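Local coordinates for protein L-fuculose phosphate aldolase (Streptococcus pneumoniae, PDB 4C24) that is a class II aldolase of the AraD-like group that binds a zinc ion and assembles from four copies of its chain, at residues A[32-37]-A[81-86]; A[60-63]-A[69-72]; A[102-107]-A[154-159]; A[119-124]-A[180-185]; A[187-190]-A[194-197]. All blocks are in the same frame, centred on the assembly; numbering follows the deposited sequence. Where two conformers were deposited one is given.

Interaction 1: A[32-37]-A[81-86]. With SO4 (sulfate ion), chain E.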
# COMPACT_ATOMS: atom_id res chain seq x y z
N ASN A 32 9.94 5.97 18.63
CA ASN A 32 9.82 6.68 19.92
C ASN A 32 9.56 8.15 19.69
O ASN A 32 9.87 8.70 18.64
CB ASN A 32 11.02 6.45 20.88
CG ASN A 32 12.29 6.07 20.14
OD1 ASN A 32 12.99 6.95 19.65
ND2 ASN A 32 12.57 4.77 20.05
N LEU A 33 8.95 8.80 20.68
CA LEU A 33 8.63 10.21 20.58
C LEU A 33 9.02 10.87 21.88
O LEU A 33 8.93 10.25 22.96
CB LEU A 33 7.12 10.45 20.37
CG LEU A 33 6.45 9.79 19.18
CD1 LEU A 33 6.12 8.31 19.45
CD2 LEU A 33 5.22 10.54 18.73
N SER A 34 9.37 12.13 21.77
CA SER A 34 9.66 12.92 22.95
C SER A 34 9.30 14.38 22.74
O SER A 34 9.14 14.86 21.60
CB SER A 34 11.14 12.81 23.29
OG SER A 34 11.91 13.56 22.39
N VAL A 35 9.12 15.06 23.88
CA VAL A 35 9.01 16.50 23.90
C VAL A 35 9.91 17.03 24.99
O VAL A 35 10.15 16.37 26.01
CB VAL A 35 7.56 17.01 24.18
CG1 VAL A 35 6.70 16.94 22.92
CG2 VAL A 35 6.94 16.29 25.37
N PHE A 36 10.42 18.24 24.76
CA PHE A 36 11.26 18.92 25.74
C PHE A 36 10.58 20.22 26.17
O PHE A 36 10.21 21.04 25.35
CB PHE A 36 12.64 19.23 25.13
CG PHE A 36 13.67 19.62 26.16
CD1 PHE A 36 14.17 18.68 27.05
CD2 PHE A 36 14.13 20.93 26.23
CE1 PHE A 36 15.12 19.03 28.00
CE2 PHE A 36 15.08 21.29 27.18
CZ PHE A 36 15.56 20.34 28.07
N ASP A 37 10.43 20.37 27.49
CA ASP A 37 9.87 21.59 28.06
C ASP A 37 11.07 22.46 28.40
O ASP A 37 11.86 22.11 29.29
CB ASP A 37 9.07 21.19 29.31
CG ASP A 37 8.39 22.36 29.99
OD1 ASP A 37 8.93 23.48 30.01
OD2 ASP A 37 7.29 22.12 30.54
N TYR A 81 18.74 8.76 24.75
CA TYR A 81 19.87 9.66 24.66
C TYR A 81 20.01 10.27 23.27
O TYR A 81 20.41 11.44 23.14
CB TYR A 81 21.13 8.99 25.17
CG TYR A 81 22.33 9.89 25.18
CD1 TYR A 81 22.35 11.10 25.88
CD2 TYR A 81 23.48 9.52 24.49
CE1 TYR A 81 23.47 11.92 25.90
CE2 TYR A 81 24.59 10.33 24.48
CZ TYR A 81 24.60 11.52 25.17
OH TYR A 81 25.69 12.33 25.17
N MET A 82 19.56 9.54 22.25
CA MET A 82 19.51 10.13 20.92
C MET A 82 18.56 11.34 20.89
O MET A 82 18.83 12.34 20.26
CB MET A 82 19.13 9.09 19.88
CG MET A 82 18.90 9.67 18.51
SD MET A 82 18.86 8.43 17.21
CE MET A 82 17.37 7.55 17.72
N HIS A 83 17.45 11.27 21.64
CA HIS A 83 16.59 12.43 21.73
C HIS A 83 17.19 13.52 22.60
O HIS A 83 17.27 14.69 22.19
CB HIS A 83 15.23 12.04 22.39
CG HIS A 83 14.36 11.16 21.54
ND1 HIS A 83 13.12 11.55 21.08
CD2 HIS A 83 14.58 9.92 21.04
CE1 HIS A 83 12.59 10.57 20.37
NE2 HIS A 83 13.47 9.58 20.30
N LEU A 84 17.64 13.13 23.79
CA LEU A 84 18.13 14.09 24.76
C LEU A 84 19.30 14.94 24.24
O LEU A 84 19.34 16.15 24.46
CB LEU A 84 18.51 13.38 26.05
CG LEU A 84 18.81 14.28 27.25
CD1 LEU A 84 17.61 15.16 27.63
CD2 LEU A 84 19.32 13.46 28.42
N ILE A 85 20.24 14.31 23.52
CA ILE A 85 21.40 15.06 23.04
C ILE A 85 21.00 16.15 22.02
O ILE A 85 21.65 17.19 21.92
CB ILE A 85 22.48 14.12 22.47
CG1 ILE A 85 23.83 14.83 22.44
CG2 ILE A 85 22.07 13.52 21.12
CD1 ILE A 85 24.95 13.93 21.94
N GLN A 86 19.91 15.92 21.29
CA GLN A 86 19.39 16.96 20.43
C GLN A 86 18.95 18.15 21.27
O GLN A 86 19.28 19.27 20.97
CB GLN A 86 18.26 16.46 19.55
CG GLN A 86 18.61 15.26 18.68
CD GLN A 86 19.40 15.64 17.42
OE1 GLN A 86 19.47 16.81 17.05
NE2 GLN A 86 19.91 14.63 16.72
S SO4 E . 12.07 1.61 22.10
O1 SO4 E . 12.94 1.27 23.25
O2 SO4 E . 12.88 1.43 20.89
O3 SO4 E . 10.95 0.65 22.20
O4 SO4 E . 11.62 3.02 22.17
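His83 is clamped at both ring nitrogens by strand 32-37: its NE2 donates to Asn32 OD1 (2.8 Å) and its ND1 lies 2.7 Å from Ser34 OG, a hydrogen bond in which either atom could be the donor. The setting is an alpha/beta packing, with helix 80-89 laid on the central mixed sheet and running nearly along strand 32-37, the short axes 9.3 Å apart. Both oxygens approach the ring at its edge, near its plane. The NE2 bond is moderately straight (153° at the hydrogen), with the donor tilted from the carbonyl plane of the amide. The planes of the Asn32 amide and the imidazole are 62° apart. CG of His83 is trans to the carbonyl carbon (chi1 -69°), which drops the ring between Asn32 and Ser34, two residues on the same side of the strand.

A second shell fixes these partners. Ser34 OG is also hydrogen-bonded to Tyr87 OH, one helical turn after His83, and Tyr87 stacks on Phe36. Backbone bonds to His98, a zinc ligand, and to Ile96 hold Asn32 and Ser34 in the sheet. The Asn32 amide thus spans two partners, since while OD1 accepts from His83, ND2 donates to O4 of a sulfate ion at 2.9 Å.

Interaction 2: A[60-63]-A[69-72]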
# COMPACT_ATOMS: atom_id res chain seq x y z
N ILE A 60 4.74 7.00 30.36
CA ILE A 60 5.64 8.08 29.86
C ILE A 60 6.69 8.34 30.91
O ILE A 60 6.43 8.37 32.12
CB ILE A 60 4.90 9.40 29.46
CG1 ILE A 60 3.85 9.12 28.37
CG2 ILE A 60 5.88 10.52 29.05
CD1 ILE A 60 4.43 8.61 27.06
N VAL A 61 7.93 8.48 30.45
CA VAL A 61 9.05 8.69 31.33
C VAL A 61 9.50 10.13 31.20
O VAL A 61 9.58 10.67 30.09
CB VAL A 61 10.23 7.73 31.02
CG1 VAL A 61 11.39 8.04 31.94
CG2 VAL A 61 9.82 6.27 31.17
N VAL A 62 9.77 10.76 32.34
CA VAL A 62 10.20 12.15 32.33
C VAL A 62 11.60 12.19 32.90
O VAL A 62 11.90 11.57 33.91
CB VAL A 62 9.25 13.05 33.16
CG1 VAL A 62 9.69 14.51 33.10
CG2 VAL A 62 7.84 12.90 32.62
N MET A 63 12.49 12.90 32.20
CA MET A 63 13.88 12.94 32.52
C MET A 63 14.38 14.37 32.60
O MET A 63 13.89 15.21 31.88
CB MET A 63 14.60 12.33 31.34
CG MET A 63 15.61 11.28 31.66
SD MET A 63 16.07 10.76 30.01
CE MET A 63 15.00 9.34 29.84
N VAL A 69 15.99 10.13 35.53
CA VAL A 69 14.54 9.92 35.51
C VAL A 69 13.93 10.55 36.76
O VAL A 69 14.39 10.31 37.87
CB VAL A 69 14.19 8.43 35.46
CG1 VAL A 69 12.67 8.25 35.53
CG2 VAL A 69 14.71 7.84 34.16
N VAL A 70 12.92 11.38 36.53
CA VAL A 70 12.23 12.06 37.64
C VAL A 70 10.75 11.68 37.72
O VAL A 70 10.11 11.89 38.78
CB VAL A 70 12.43 13.59 37.56
CG1 VAL A 70 13.87 13.94 37.91
CG2 VAL A 70 12.02 14.13 36.19
N GLU A 71 10.16 11.15 36.66
CA GLU A 71 8.80 10.58 36.73
C GLU A 71 8.71 9.34 35.87
O GLU A 71 9.28 9.31 34.80
CB GLU A 71 7.78 11.57 36.19
CG GLU A 71 7.37 12.70 37.11
CD GLU A 71 5.98 13.25 36.80
OE1 GLU A 71 5.58 13.30 35.62
OE2 GLU A 71 5.28 13.64 37.77
N GLY A 72 7.96 8.33 36.34
CA GLY A 72 7.69 7.11 35.59
C GLY A 72 8.49 5.93 36.06
O GLY A 72 9.69 6.05 36.35
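Glu71 and Val62 lie side by side, their side chains pointing the same way on one face of the sheet. From its first carbon outward, the Glu71 chain is apolar and then charged. CB sits 3.7 Å from Val62 CB and also touches Val62 CG2. A chi1 of -78° sets CG beside the backbone N, and the chain then runs extended past the valine, bringing OE1 to 3.8 Å from Val62 CG2. There the carboxylate meets its real partner, because OE1 forms a salt bridge with Lys10 NZ from helix 7-22, whose side chain also packs on Val62.

The backbones beneath belong to a beta hairpin of strands 61-64 and 69-71, with 69-71 at the margin of the chain's sheet. Its register slips by one residue in a classic beta bulge: Val70 and Glu71 both face Val62. Val62 O therefore takes two N-H groups from the same face of its carbonyl plane, Val70 N at 2.8 Å and Glu71 N at a longer 3.3 Å. In return Val62 N donates almost linearly (172°) to Glu71 O at 2.9 Å.

Val69 turns to the other face, with Met63. Its CG1 packs 3.8 Å from Val61 CG1, the two side chains crossing at about a right angle, while Val70 CG2 lies 3.9 Å from Val62 CG1.

Interaction 3: A[102-107]-A[154-159]. With SO4 (sulfate ion), chain D.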
# COMPACT_ATOMS: atom_id res chain seq x y z
N THR A 102 9.34 3.39 5.74
CA THR A 102 9.71 2.52 4.61
C THR A 102 10.86 3.07 3.76
O THR A 102 12.01 2.61 3.90
CB THR A 102 8.51 2.16 3.75
OG1 THR A 102 7.52 1.60 4.61
CG2 THR A 102 8.90 1.13 2.67
N TYR A 103 10.56 4.03 2.89
CA TYR A 103 11.59 4.46 1.92
C TYR A 103 12.71 5.26 2.53
O TYR A 103 13.85 5.22 2.02
CB TYR A 103 10.96 5.15 0.71
CG TYR A 103 10.21 4.18 -0.15
CD1 TYR A 103 8.88 3.84 0.12
CD2 TYR A 103 10.83 3.54 -1.23
CE1 TYR A 103 8.19 2.94 -0.67
CE2 TYR A 103 10.15 2.64 -2.03
CZ TYR A 103 8.82 2.32 -1.74
OH TYR A 103 8.14 1.43 -2.54
N ALA A 104 12.44 6.01 3.58
CA ALA A 104 13.49 6.68 4.32
C ALA A 104 14.47 5.65 4.86
O ALA A 104 15.68 5.86 4.83
CB ALA A 104 12.91 7.58 5.39
N THR A 105 13.97 4.51 5.31
CA THR A 105 14.83 3.46 5.85
C THR A 105 15.55 2.75 4.72
O THR A 105 16.70 2.37 4.91
CB THR A 105 14.01 2.50 6.70
OG1 THR A 105 13.45 3.25 7.77
CG2 THR A 105 14.88 1.39 7.28
N VAL A 106 14.90 2.58 3.57
CA VAL A 106 15.61 2.09 2.35
C VAL A 106 16.86 2.92 2.10
O VAL A 106 17.99 2.37 1.94
CB VAL A 106 14.69 2.11 1.13
CG1 VAL A 106 15.50 1.89 -0.17
CG2 VAL A 106 13.64 1.05 1.32
N LEU A 107 16.68 4.23 2.04
CA LEU A 107 17.84 5.11 1.84
C LEU A 107 18.87 4.92 2.95
O LEU A 107 20.06 4.85 2.71
CB LEU A 107 17.41 6.55 1.71
CG LEU A 107 16.66 6.84 0.41
CD1 LEU A 107 16.20 8.29 0.42
CD2 LEU A 107 17.59 6.62 -0.82
N ALA A 154 15.74 16.77 9.99
CA ALA A 154 15.62 15.33 9.93
C ALA A 154 16.96 14.75 9.57
O ALA A 154 17.79 15.45 9.00
CB ALA A 154 14.56 14.90 8.93
N VAL A 155 17.13 13.48 9.89
CA VAL A 155 18.36 12.74 9.57
C VAL A 155 18.03 11.28 9.41
O VAL A 155 17.16 10.75 10.11
CB VAL A 155 19.46 12.96 10.63
CG1 VAL A 155 19.10 12.37 11.98
CG2 VAL A 155 20.79 12.37 10.20
N LEU A 156 18.65 10.60 8.44
CA LEU A 156 18.54 9.17 8.33
C LEU A 156 19.58 8.46 9.21
O LEU A 156 20.74 8.88 9.32
CB LEU A 156 18.68 8.73 6.86
CG LEU A 156 17.80 9.44 5.82
CD1 LEU A 156 18.08 8.93 4.42
CD2 LEU A 156 16.34 9.30 6.22
N LEU A 157 19.17 7.37 9.85
CA LEU A 157 20.03 6.60 10.72
C LEU A 157 20.37 5.33 9.97
O LEU A 157 19.50 4.52 9.62
CB LEU A 157 19.29 6.25 12.01
CG LEU A 157 18.73 7.46 12.74
CD1 LEU A 157 17.92 6.97 13.94
CD2 LEU A 157 19.80 8.48 13.13
N ALA A 158 21.67 5.17 9.68
CA ALA A 158 22.11 4.09 8.83
C ALA A 158 21.58 2.71 9.25
O ALA A 158 21.71 2.31 10.40
CB ALA A 158 23.63 4.07 8.81
N ASN A 159 20.96 1.99 8.31
CA ASN A 159 20.50 0.62 8.56
C ASN A 159 19.46 0.57 9.67
O ASN A 159 19.34 -0.43 10.35
CB ASN A 159 21.66 -0.34 8.86
CG ASN A 159 22.63 -0.42 7.71
OD1 ASN A 159 22.43 -1.16 6.75
ND2 ASN A 159 23.66 0.35 7.80
S SO4 D . 4.66 2.03 1.49
O1 SO4 D . 5.27 1.89 2.82
O2 SO4 D . 3.19 1.91 1.67
O3 SO4 D . 5.00 3.38 1.01
O4 SO4 D . 5.18 0.98 0.58
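Thr102 OG1 donates a 2.9 Å hydrogen bond to O1 of a sulfate ion at the start of segment 102-107, well away from the place where Ala104 and Leu107 meet Leu156 of strand 154-157. The same anion is held by Lys184 of this chain and by Lys184 of a second subunit, and Tyr103 presents its ring edge to it, CE1 lying 3.6 Å from sulfate O3 with that oxygen in the ring plane.

The contact across the segments is apolar and rests on one forked side chain. Leu156 sends its two methyls to different residues of helix 103-110. CD1 reaches Leu107 CB at 3.7 Å, and CD2 lies against Ala104, 3.9 Å from its CB and 3.8 Å from its O. Its extended chi2 (179°) opens the fork across the helix surface, spanning positions three residues apart. Leu156 itself is fixed by the sheet, its backbone being bonded to Arg129 and Ala131 at strand 130-131.

The helix is tied down independently. Glu180 of helix 169-192 accepts from Tyr103 N and Ala104 N, two amides of the first turn, and Val106 packs on Leu188 of the second subunit.

All three touching residues are buried, so this part of the join probably rests on shape and exclusion of water; Asn159 has a backbone bond with Ala108 further along. The sulfate and the Glu180 carboxylate sit at the amino end, where the carboxylate would probably offset the pull of the helix dipole, leaving Thr102 and the lysines to bind the anion.

Interaction 4: A[119-124]-A[180-185]. With SO4 (sulfate ion), chain D; SO4 (sulfate ion), chain B.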
# COMPACT_ATOMS: atom_id res chain seq x y z
N TYR A 119 10.30 19.39 -3.95
CA TYR A 119 10.51 20.63 -3.19
C TYR A 119 10.10 20.56 -1.71
O TYR A 119 10.60 21.33 -0.89
CB TYR A 119 9.86 21.83 -3.86
CG TYR A 119 8.39 21.97 -3.60
CD1 TYR A 119 7.96 22.69 -2.50
CD2 TYR A 119 7.44 21.40 -4.45
CE1 TYR A 119 6.62 22.84 -2.23
CE2 TYR A 119 6.08 21.55 -4.17
CZ TYR A 119 5.69 22.28 -3.07
OH TYR A 119 4.35 22.42 -2.79
N MET A 120 9.21 19.62 -1.38
CA MET A 120 8.70 19.54 -0.00
C MET A 120 9.74 19.13 1.02
O MET A 120 9.53 19.23 2.24
CB MET A 120 7.49 18.62 0.07
CG MET A 120 6.23 19.28 -0.46
SD MET A 120 5.71 20.73 0.47
CE MET A 120 5.72 20.11 2.14
N ILE A 121 10.89 18.65 0.57
CA ILE A 121 11.94 18.29 1.49
C ILE A 121 12.38 19.52 2.30
O ILE A 121 13.01 19.37 3.32
CB ILE A 121 13.13 17.58 0.79
CG1 ILE A 121 13.95 16.79 1.82
CG2 ILE A 121 13.97 18.54 -0.06
CD1 ILE A 121 13.11 15.85 2.67
N ALA A 122 12.10 20.72 1.81
CA ALA A 122 12.44 21.95 2.54
C ALA A 122 11.86 22.05 3.96
O ALA A 122 12.33 22.84 4.76
CB ALA A 122 12.06 23.18 1.73
N VAL A 123 10.88 21.21 4.28
CA VAL A 123 10.48 21.12 5.69
C VAL A 123 11.62 20.64 6.59
O VAL A 123 11.65 20.93 7.78
CB VAL A 123 9.22 20.26 5.91
CG1 VAL A 123 8.04 20.83 5.15
CG2 VAL A 123 9.48 18.78 5.58
N ALA A 124 12.57 19.88 6.03
CA ALA A 124 13.71 19.42 6.78
C ALA A 124 15.01 20.16 6.43
O ALA A 124 15.85 20.35 7.29
CB ALA A 124 13.87 17.93 6.59
N GLU A 180 9.34 10.97 4.59
CA GLU A 180 9.06 9.63 4.08
C GLU A 180 8.49 9.72 2.63
O GLU A 180 8.89 8.93 1.75
CB GLU A 180 8.11 8.88 5.03
CG GLU A 180 7.61 7.53 4.50
CD GLU A 180 8.69 6.53 4.05
OE1 GLU A 180 9.79 6.57 4.61
OE2 GLU A 180 8.39 5.63 3.24
N TYR A 181 7.62 10.70 2.37
CA TYR A 181 7.04 10.86 1.06
C TYR A 181 8.15 11.19 0.05
O TYR A 181 8.18 10.60 -1.03
CB TYR A 181 5.98 11.96 1.10
CG TYR A 181 5.46 12.38 -0.25
CD1 TYR A 181 4.47 11.66 -0.88
CD2 TYR A 181 5.95 13.54 -0.88
CE1 TYR A 181 3.98 12.04 -2.12
CE2 TYR A 181 5.48 13.93 -2.12
CZ TYR A 181 4.48 13.19 -2.74
OH TYR A 181 4.01 13.58 -3.97
N CYS A 182 9.00 12.13 0.42
CA CYS A 182 10.10 12.55 -0.47
C CYS A 182 11.02 11.38 -0.71
O CYS A 182 11.50 11.20 -1.86
CB CYS A 182 10.86 13.73 0.10
SG CYS A 182 9.94 15.27 -0.01
N ALA A 183 11.31 10.60 0.33
CA ALA A 183 12.20 9.43 0.15
C ALA A 183 11.59 8.47 -0.84
O ALA A 183 12.27 7.89 -1.69
CB ALA A 183 12.47 8.74 1.48
N LYS A 184 10.30 8.23 -0.70
CA LYS A 184 9.58 7.35 -1.59
C LYS A 184 9.63 7.85 -3.04
O LYS A 184 9.93 7.08 -3.94
CB LYS A 184 8.13 7.15 -1.10
CG LYS A 184 7.37 6.16 -1.98
CD LYS A 184 6.01 5.87 -1.38
CE LYS A 184 5.24 4.88 -2.24
NZ LYS A 184 3.97 4.52 -1.52
N ILE A 185 9.32 9.13 -3.25
CA ILE A 185 9.35 9.70 -4.59
C ILE A 185 10.76 9.51 -5.17
O ILE A 185 10.89 9.11 -6.33
CB ILE A 185 8.96 11.19 -4.60
CG1 ILE A 185 7.49 11.39 -4.16
CG2 ILE A 185 9.24 11.86 -5.95
CD1 ILE A 185 6.50 10.67 -5.03
S SO4 D . 4.66 2.03 1.49
O1 SO4 D . 5.27 1.89 2.82
O2 SO4 D . 3.19 1.91 1.67
O3 SO4 D . 5.00 3.38 1.01
O4 SO4 D . 5.18 0.98 0.58
S SO4 B . 0.97 3.75 -3.61
O1 SO4 B . 0.93 5.21 -3.36
O2 SO4 B . 0.06 3.13 -2.61
O3 SO4 B . 0.46 3.54 -4.97
O4 SO4 B . 2.35 3.26 -3.47
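Cys182 provides the close part of this contact, its SG nestling against the 3-10 turn of 119-123 at the Met120-Ile121 peptide. The sulfur is 3.6 Å from Ile121 N and 4.0 Å from Met120 C, with Met120 CB a little further away at 4.2 Å. A chi1 near -73° swings SG off the helix and out to the turn. Ile121 closes over the neighbouring carbon: in the conformer given, its CD1 lies 4.0 Å from Cys182 CB, but a second conformer was modelled, so that distance is less certain. Met120 starts toward the helix and then folds back at chi2 and chi3, so its sulfur takes no part.

Another flank of the same helix is more open. Lys184 is partly exposed, and its fully extended chain carries NZ to two sulfate ions, 2.8 Å from O4 of one and 3.0 Å from O3 of the other. The anions are shared with Lys184 of neighbouring subunits, so each sulfate is gripped by lysines from more than one chain.

Within the fold, the 3-10 turn lies between helix 169-192, which carries Cys182, and helix 200-210, where Met203 backs Ile121 and Met206 backs Tyr119. Tyr119 also reaches the third subunit, meeting its His160 edge-to-face. On the far side, Ala183 rests on helix 103-110.

Interaction 5: A[187-190]-A[194-197]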
# COMPACT_ATOMS: atom_id res chain seq x y z
N CYS A 187 13.19 7.37 -4.40
CA CYS A 187 13.51 5.97 -4.69
C CYS A 187 12.79 5.46 -5.93
O CYS A 187 13.36 4.80 -6.79
CB CYS A 187 13.13 5.10 -3.49
SG CYS A 187 14.28 5.22 -2.12
N LEU A 188 11.50 5.75 -6.02
CA LEU A 188 10.73 5.32 -7.16
C LEU A 188 11.25 5.99 -8.44
O LEU A 188 11.31 5.33 -9.50
CB LEU A 188 9.23 5.64 -6.96
CG LEU A 188 8.60 4.87 -5.83
CD1 LEU A 188 7.16 5.32 -5.71
CD2 LEU A 188 8.64 3.39 -5.95
N ALA A 189 11.63 7.26 -8.36
CA ALA A 189 12.15 7.94 -9.55
C ALA A 189 13.44 7.26 -9.97
O ALA A 189 13.64 7.09 -11.18
CB ALA A 189 12.36 9.41 -9.30
N LYS A 190 14.25 6.85 -9.01
CA LYS A 190 15.56 6.23 -9.33
C LYS A 190 15.33 4.93 -10.12
O LYS A 190 16.17 4.51 -10.93
CB LYS A 190 16.39 6.00 -8.06
CG LYS A 190 17.83 5.58 -8.32
CD LYS A 190 18.67 6.78 -8.72
CE LYS A 190 20.14 6.42 -8.83
NZ LYS A 190 20.93 7.58 -9.33
N GLU A 194 16.78 9.14 -13.99
CA GLU A 194 17.56 10.02 -13.14
C GLU A 194 16.64 11.09 -12.57
O GLU A 194 16.17 11.94 -13.29
CB GLU A 194 18.71 10.67 -13.92
CG GLU A 194 19.70 11.43 -13.06
CD GLU A 194 20.52 10.54 -12.13
OE1 GLU A 194 20.53 9.30 -12.30
OE2 GLU A 194 21.17 11.10 -11.22
N PRO A 195 16.40 11.04 -11.26
CA PRO A 195 15.58 12.07 -10.64
C PRO A 195 16.21 13.45 -10.86
O PRO A 195 17.42 13.60 -10.75
CB PRO A 195 15.65 11.71 -9.14
CG PRO A 195 15.99 10.26 -9.11
CD PRO A 195 16.95 10.10 -10.26
N VAL A 196 15.40 14.43 -11.20
CA VAL A 196 15.86 15.80 -11.33
C VAL A 196 15.89 16.46 -9.96
O VAL A 196 14.85 16.50 -9.26
CB VAL A 196 14.96 16.57 -12.28
CG1 VAL A 196 15.44 18.00 -12.41
CG2 VAL A 196 14.94 15.86 -13.63
N VAL A 197 17.05 16.96 -9.56
CA VAL A 197 17.22 17.56 -8.24
C VAL A 197 17.26 19.07 -8.36
O VAL A 197 18.05 19.64 -9.13
CB VAL A 197 18.49 17.05 -7.53
CG1 VAL A 197 18.69 17.77 -6.20
CG2 VAL A 197 18.44 15.54 -7.36
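Lys190 and Glu194 run side by side near the end of helix 169-192 and form a loose salt bridge, Lys190 NZ to Glu194 OE1 at 3.5 Å, with a weak hydrogen bond as its directional part. Glu194 OE2 is further still, 4.0 Å from the same nitrogen. Both chains bend at chi2 (78° in Lys190), which brings the ends together; since Lys190 has two modelled conformers, the pairing describes one of them, and its loose geometry suggests an electrostatic link more than a fixed bond.

Pro195 supplies the firmer contact. Having no amide hydrogen to place, it offers ring carbons: CG lies 3.7 Å from Ala189 CB and 3.8 Å from Lys190 N, while CD is 4.0 Å from Lys190 CD. The ring is held on the helix by van der Waals contacts, not by polar bonds. The next residue, Val196, has its backbone hydrogen bonds with the third subunit.

The chain reverses after helix 169-192 and lays Pro195 back on it near its last turn, at Ala189 and Lys190, before entering helix 200-210. Pro195 also touches Ser117, Ala189 packs on Leu110 of the third subunit, Lys190 meets Phe192 of the second, and Cys187 faces helix 103-110 of its own chain.

The five contacts span the subunit from the hairpin to the helices at its far end. Interactions 1, 2 and 3 share the mixed sheet; interaction 2 lies inside the loop closed by interaction 1, about 12 Å away between centres. Interaction 3 follows across the chain's centre and touches interaction 1 where Met82 SD packs on Leu157 CD1. Interactions 3 and 4 alternate along the sequence, their centres about 12 Å apart, and share one sulfate ion. Interactions 4 and 5 both use helix 169-192, and their centres too are about 12 Å apart. Interactions 2 and 5, about 43 Å apart between centres, mark the extremes: hairpin at one end, and at the other the helices that meet neighbouring subunits.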